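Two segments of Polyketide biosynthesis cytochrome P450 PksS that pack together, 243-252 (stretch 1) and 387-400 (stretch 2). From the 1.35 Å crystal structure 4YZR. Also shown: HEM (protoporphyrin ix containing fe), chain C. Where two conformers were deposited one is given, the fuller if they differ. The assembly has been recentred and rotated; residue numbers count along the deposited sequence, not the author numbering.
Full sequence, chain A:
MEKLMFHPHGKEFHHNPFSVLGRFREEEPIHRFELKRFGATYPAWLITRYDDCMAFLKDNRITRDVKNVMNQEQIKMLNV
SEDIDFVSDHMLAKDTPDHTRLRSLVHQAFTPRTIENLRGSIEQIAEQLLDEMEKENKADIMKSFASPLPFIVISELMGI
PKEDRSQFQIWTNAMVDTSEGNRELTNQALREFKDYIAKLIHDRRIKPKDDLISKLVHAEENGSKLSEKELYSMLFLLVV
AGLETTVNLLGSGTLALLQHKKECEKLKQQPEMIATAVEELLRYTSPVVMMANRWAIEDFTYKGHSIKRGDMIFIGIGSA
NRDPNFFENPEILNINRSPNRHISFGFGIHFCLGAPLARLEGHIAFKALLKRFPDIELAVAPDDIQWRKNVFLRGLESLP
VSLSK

Stretch 1 243-252: LETTVNLLGS
Stretch 2 (387-400) WRKNVFLRGLESLP

Stretch 1 is a length of helix that runs on at both ends, with a wider pi-type turn at 243-245. Stretch 2 has no regular helix or strand; it is mostly extended, but Val391, Phe392 and Glu397 have helical phi/psi values. It lies along one side of the helix. The two stretches run in the same sense: Thr245 CA is 6.7 Å from Leu393 CA, Asn248 CA 5.0 Å from Gly395 CA, and Gly251 CA 6.7 Å from Leu396 CA. Together they bury 486 Å². No direct hydrogen bond crosses the interface; waters, one salt bridge and nonpolar contacts hold it.

Glu244 points toward stretch 2 with an extended side chain (chi1 170°, chi2 171°). This carries Glu244 OE1 to 3.4 Å from Arg388 NH1. The oxygen lies over one face of the guanidinium, so the salt bridge rests on charge and no N-H points at it. Arg388 reaches back with chi1 m, chi2 t and chi3 p. Water 2 adds weak bonds to Glu244 OE2 and Arg388 NH2.

Leu393 (chi1 m, chi2 t) packs against the carboxylate and Thr245. Leu393 CD1 is 3.7 Å from Glu244 OE2, and Leu393 CD2 is 3.4 Å from Thr245 CG2. Thr245 is in p, which leaves its methyl for Leu393 while OG1 bonds just outside the stretch. Asn390 (chi1 t) shapes the turn before Leu393: Asn390 OD1 accepts from Phe392 N and Leu393 N, both at 3.0 Å.

Asn248 is the polar centre, with chi1 m and chi2 -25°. Asn248 OD1 is 3.1 Å from Gly395 CA. Glycine suits this place, because an ideal CB there would lie 2.3 Å from Asn248 OD1, a clash. Both ends of the amide are used. Asn248 ND2 donates to water 1 at 3.1 Å, and this water donates to Glu244 OE1 (2.7 Å) and Leu393 O (3.2 Å). Asn248 OD1 accepts from water 4 (2.7 Å), which also joins Arg388 NH1 and Leu396 O, and from water 3 (3.1 Å), which accepts from Leu396 N.

Ser252, chi1 m, is buried but well hydrated. Ser252 OG accepts from water 3 at 2.9 Å and donates to water 5 at 2.8 Å; water 5 donates to Arg394 O at 2.7 Å. Trp387 (chi1 m, chi2 94°) brings its ring edge near, with Trp387 CZ3 3.7 Å from Ser252 OG.

At Gly251 the helix has no side chain, and leucines approach its backbone. Gly251 O is 3.6 Å from Leu396 CD1 and 3.5 Å from Leu399 CD2. Leu396 is m, t; Leu399 is t, p. Arg394 (chi1 t, chi2 p) leads its guanidinium away to partners elsewhere in the structure.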

# COMPACT_ATOMS: atom_id res chain seq x y z
N LEU A 243 1.31 -7.18 1.60
CA LEU A 243 1.92 -7.20 2.88
C LEU A 243 1.98 -5.90 3.71
O LEU A 243 1.22 -5.77 4.69
CB LEU A 243 3.25 -7.92 2.87
CG LEU A 243 3.12 -9.39 2.47
CD1 LEU A 243 4.45 -10.09 2.48
CD2 LEU A 243 2.08 -10.17 3.35
N GLU A 244 2.82 -4.95 3.39
CA GLU A 244 3.19 -3.92 4.41
C GLU A 244 2.10 -2.87 4.21
O GLU A 244 1.59 -2.32 5.20
CB GLU A 244 4.60 -3.36 4.23
CG GLU A 244 4.95 -2.15 5.10
CD GLU A 244 6.43 -1.80 5.01
OE1 GLU A 244 6.82 -0.89 5.78
OE2 GLU A 244 7.16 -2.30 4.15
N THR A 245 1.73 -2.51 3.03
CA THR A 245 0.82 -1.42 2.84
C THR A 245 -0.62 -1.78 3.31
O THR A 245 -1.31 -0.99 3.98
CB THR A 245 0.96 -0.85 1.42
OG1 THR A 245 0.82 -1.91 0.46
CG2 THR A 245 2.19 -0.20 1.35
N THR A 246 -1.02 -3.04 3.09
CA THR A 246 -2.32 -3.50 3.61
C THR A 246 -2.30 -3.61 5.13
O THR A 246 -3.24 -3.22 5.77
CB THR A 246 -2.59 -4.90 2.95
OG1 THR A 246 -2.58 -4.74 1.49
CG2 THR A 246 -3.89 -5.36 3.28
N VAL A 247 -1.18 -4.12 5.68
CA VAL A 247 -0.96 -4.07 7.13
C VAL A 247 -1.17 -2.68 7.63
O VAL A 247 -1.79 -2.48 8.71
CB VAL A 247 0.46 -4.60 7.42
CG1 VAL A 247 0.82 -4.39 8.88
CG2 VAL A 247 0.54 -6.09 7.08
N ASN A 248 -0.64 -1.67 6.95
CA ASN A 248 -0.74 -0.30 7.42
C ASN A 248 -2.17 0.19 7.34
O ASN A 248 -2.55 1.00 8.21
CB ASN A 248 0.25 0.59 6.71
CG ASN A 248 1.65 0.31 7.11
OD1 ASN A 248 1.80 -0.22 8.25
ND2 ASN A 248 2.57 0.59 6.30
N LEU A 249 -2.95 -0.16 6.36
CA LEU A 249 -4.36 0.20 6.42
C LEU A 249 -4.96 -0.29 7.74
O LEU A 249 -5.70 0.41 8.45
CB LEU A 249 -5.17 -0.33 5.25
CG LEU A 249 -6.68 -0.15 5.30
CD1 LEU A 249 -7.13 1.30 5.44
CD2 LEU A 249 -7.38 -0.77 4.11
N LEU A 250 -4.73 -1.58 8.04
CA LEU A 250 -5.36 -2.13 9.23
C LEU A 250 -4.84 -1.50 10.46
O LEU A 250 -5.61 -1.23 11.41
CB LEU A 250 -5.14 -3.62 9.27
CG LEU A 250 -5.74 -4.45 8.15
CD1 LEU A 250 -5.56 -5.94 8.28
CD2 LEU A 250 -7.14 -4.09 7.79
N GLY A 251 -3.52 -1.27 10.57
CA GLY A 251 -2.97 -0.70 11.77
C GLY A 251 -3.35 0.74 11.98
O GLY A 251 -3.83 1.17 13.04
N SER A 252 -3.06 1.55 10.95
CA SER A 252 -3.35 2.94 11.04
C SER A 252 -4.82 3.21 11.07
O SER A 252 -5.25 4.16 11.70
CB SER A 252 -2.71 3.68 9.87
OG SER A 252 -1.31 3.55 9.92
N TRP A 387 6.23 4.94 15.03
CA TRP A 387 6.08 4.79 13.61
C TRP A 387 7.33 4.21 12.97
O TRP A 387 8.47 4.54 13.41
CB TRP A 387 5.81 6.14 12.96
CG TRP A 387 4.52 6.69 13.31
CD1 TRP A 387 4.25 7.56 14.31
CD2 TRP A 387 3.24 6.36 12.74
NE1 TRP A 387 2.90 7.80 14.39
CE2 TRP A 387 2.26 7.11 13.42
CE3 TRP A 387 2.85 5.57 11.66
CZ2 TRP A 387 0.90 7.01 13.08
CZ3 TRP A 387 1.52 5.47 11.35
CH2 TRP A 387 0.60 6.11 12.09
N ARG A 388 7.22 3.37 11.95
CA ARG A 388 8.37 2.85 11.21
C ARG A 388 9.01 3.97 10.39
O ARG A 388 8.38 4.95 10.02
CB ARG A 388 7.94 1.78 10.27
CG ARG A 388 7.43 0.58 11.06
CD ARG A 388 6.81 -0.47 10.20
NE ARG A 388 7.78 -1.25 9.44
CZ ARG A 388 7.44 -2.31 8.71
NH1 ARG A 388 6.16 -2.69 8.55
NH2 ARG A 388 8.38 -2.97 8.07
N LYS A 389 10.33 3.90 10.16
CA LYS A 389 11.02 4.79 9.31
C LYS A 389 10.79 4.34 7.89
O LYS A 389 11.28 3.35 7.46
CB LYS A 389 12.48 4.71 9.66
CG LYS A 389 13.39 5.72 8.91
CD LYS A 389 14.91 5.45 9.16
CE LYS A 389 15.81 6.38 8.34
NZ LYS A 389 15.38 7.82 8.35
N ASN A 390 10.02 5.07 7.20
CA ASN A 390 9.74 4.83 5.77
C ASN A 390 9.14 6.11 5.28
O ASN A 390 8.05 6.44 5.87
CB ASN A 390 8.81 3.62 5.56
CG ASN A 390 8.69 3.18 4.09
OD1 ASN A 390 8.52 3.99 3.16
ND2 ASN A 390 8.88 1.90 3.88
N VAL A 391 9.70 6.68 4.24
CA VAL A 391 9.30 7.95 3.61
C VAL A 391 7.86 7.79 2.99
O VAL A 391 7.09 8.75 3.03
CB VAL A 391 10.33 8.29 2.38
CG1 VAL A 391 9.82 9.37 1.46
CG2 VAL A 391 11.76 8.56 2.82
N PHE A 392 7.66 6.70 2.29
CA PHE A 392 6.52 6.55 1.41
C PHE A 392 5.43 5.85 2.10
O PHE A 392 4.24 6.14 1.78
CB PHE A 392 6.95 5.80 0.15
CG PHE A 392 8.00 6.51 -0.64
CD1 PHE A 392 7.68 7.60 -1.45
CD2 PHE A 392 9.28 6.16 -0.53
CE1 PHE A 392 8.66 8.26 -2.17
CE2 PHE A 392 10.30 6.83 -1.24
CZ PHE A 392 9.95 7.89 -2.01
N LEU A 393 5.68 4.86 2.89
CA LEU A 393 4.68 4.03 3.57
C LEU A 393 4.53 4.39 5.02
O LEU A 393 5.52 4.06 5.82
CB LEU A 393 5.07 2.59 3.43
CG LEU A 393 5.49 2.06 2.06
CD1 LEU A 393 5.91 0.57 2.09
CD2 LEU A 393 4.41 2.39 1.05
N ARG A 394 3.42 4.89 5.45
CA ARG A 394 3.20 5.40 6.79
C ARG A 394 2.61 4.30 7.62
O ARG A 394 1.44 3.99 7.51
CB ARG A 394 2.37 6.64 6.75
CG ARG A 394 2.14 7.36 8.05
CD ARG A 394 3.42 7.64 8.75
NE ARG A 394 3.21 8.46 9.90
CZ ARG A 394 4.23 8.93 10.66
NH1 ARG A 394 5.47 8.65 10.32
NH2 ARG A 394 3.93 9.71 11.69
N GLY A 395 3.42 3.69 8.47
CA GLY A 395 3.03 2.49 9.20
C GLY A 395 3.57 2.43 10.62
O GLY A 395 4.68 2.87 10.88
N LEU A 396 2.78 1.82 11.47
CA LEU A 396 3.15 1.68 12.90
C LEU A 396 4.11 0.58 13.12
O LEU A 396 4.04 -0.46 12.53
CB LEU A 396 1.86 1.43 13.68
CG LEU A 396 0.93 2.58 13.78
CD1 LEU A 396 -0.51 2.15 14.04
CD2 LEU A 396 1.37 3.67 14.73
N GLU A 397 5.00 0.80 14.09
CA GLU A 397 5.81 -0.31 14.58
C GLU A 397 5.06 -1.21 15.56
O GLU A 397 5.24 -2.40 15.51
CB GLU A 397 7.03 0.35 15.29
CG GLU A 397 8.16 -0.46 15.86
CD GLU A 397 9.22 0.53 16.44
OE1 GLU A 397 9.29 0.79 17.68
OE2 GLU A 397 9.96 1.16 15.63
N SER A 398 4.24 -0.59 16.37
CA SER A 398 3.41 -1.29 17.36
C SER A 398 2.25 -0.44 17.67
O SER A 398 2.18 0.77 17.43
CB SER A 398 4.24 -1.58 18.63
OG SER A 398 4.66 -0.40 19.18
N LEU A 399 1.22 -1.07 18.25
CA LEU A 399 -0.03 -0.42 18.57
C LEU A 399 -0.66 -1.06 19.83
O LEU A 399 -1.53 -1.91 19.72
CB LEU A 399 -1.04 -0.41 17.43
CG LEU A 399 -2.37 0.32 17.65
CD1 LEU A 399 -2.17 1.69 18.10
CD2 LEU A 399 -3.23 0.34 16.37
N PRO A 400 -0.12 -0.61 21.02
CA PRO A 400 -0.68 -1.18 22.25
C PRO A 400 -2.08 -0.78 22.54
O PRO A 400 -2.35 0.41 22.50
CB PRO A 400 0.32 -0.68 23.31
CG PRO A 400 1.49 -0.07 22.65
CD PRO A 400 0.99 0.29 21.27
CHA HEM C . -0.68 0.16 -7.27
CHB HEM C . -2.03 1.72 -2.90
CHC HEM C . -2.95 -2.87 -1.57
CHD HEM C . -1.46 -4.37 -5.87
C1A HEM C . -0.94 0.99 -6.20
C2A HEM C . -0.86 2.45 -6.15
C3A HEM C . -1.17 2.85 -4.94
C4A HEM C . -1.56 1.66 -4.18
CMA HEM C . -1.11 4.22 -4.39
CAA HEM C . -0.34 3.33 -7.29
CBA HEM C . 1.10 3.55 -7.21
CGA HEM C . 1.77 4.49 -8.31
O1A HEM C . 3.00 4.75 -8.05
O2A HEM C . 1.04 4.85 -9.15
C1B HEM C . -2.39 0.60 -2.15
C2B HEM C . -2.92 0.61 -0.83
C3B HEM C . -3.19 -0.65 -0.41
C4B HEM C . -2.81 -1.50 -1.55
CMB HEM C . -3.13 1.85 -0.09
CAB HEM C . -3.73 -1.19 0.83
CBB HEM C . -4.41 -0.46 1.64
C1C HEM C . -2.68 -3.72 -2.61
C2C HEM C . -2.80 -5.12 -2.65
C3C HEM C . -2.37 -5.57 -3.90
C4C HEM C . -1.94 -4.41 -4.60
CMC HEM C . -3.47 -5.89 -1.54
CAC HEM C . -2.32 -6.93 -4.42
CBC HEM C . -2.19 -7.98 -3.68
C1D HEM C . -1.09 -3.30 -6.65
C2D HEM C . -0.53 -3.39 -7.97
C3D HEM C . -0.34 -2.09 -8.37
C4D HEM C . -0.79 -1.21 -7.28
CMD HEM C . -0.31 -4.64 -8.79
CAD HEM C . 0.19 -1.60 -9.69
CBD HEM C . -0.90 -1.38 -10.70
CGD HEM C . -0.43 -0.98 -12.13
O1D HEM C . 0.73 -0.56 -12.22
O2D HEM C . -1.29 -1.06 -13.03
NA HEM C . -1.46 0.58 -5.01
NB HEM C . -2.38 -0.71 -2.57
NC HEM C . -2.17 -3.30 -3.81
ND HEM C . -1.22 -2.00 -6.22
FE HEM C . -1.87 -1.36 -4.44
O HOH W 1 5.52 1.08 7.06
O HOH W 2 7.76 -4.96 5.50
O HOH W 3 0.20 1.12 10.51
O HOH W 4 3.75 -1.30 9.86
O HOH W 5 -0.88 5.41 7.87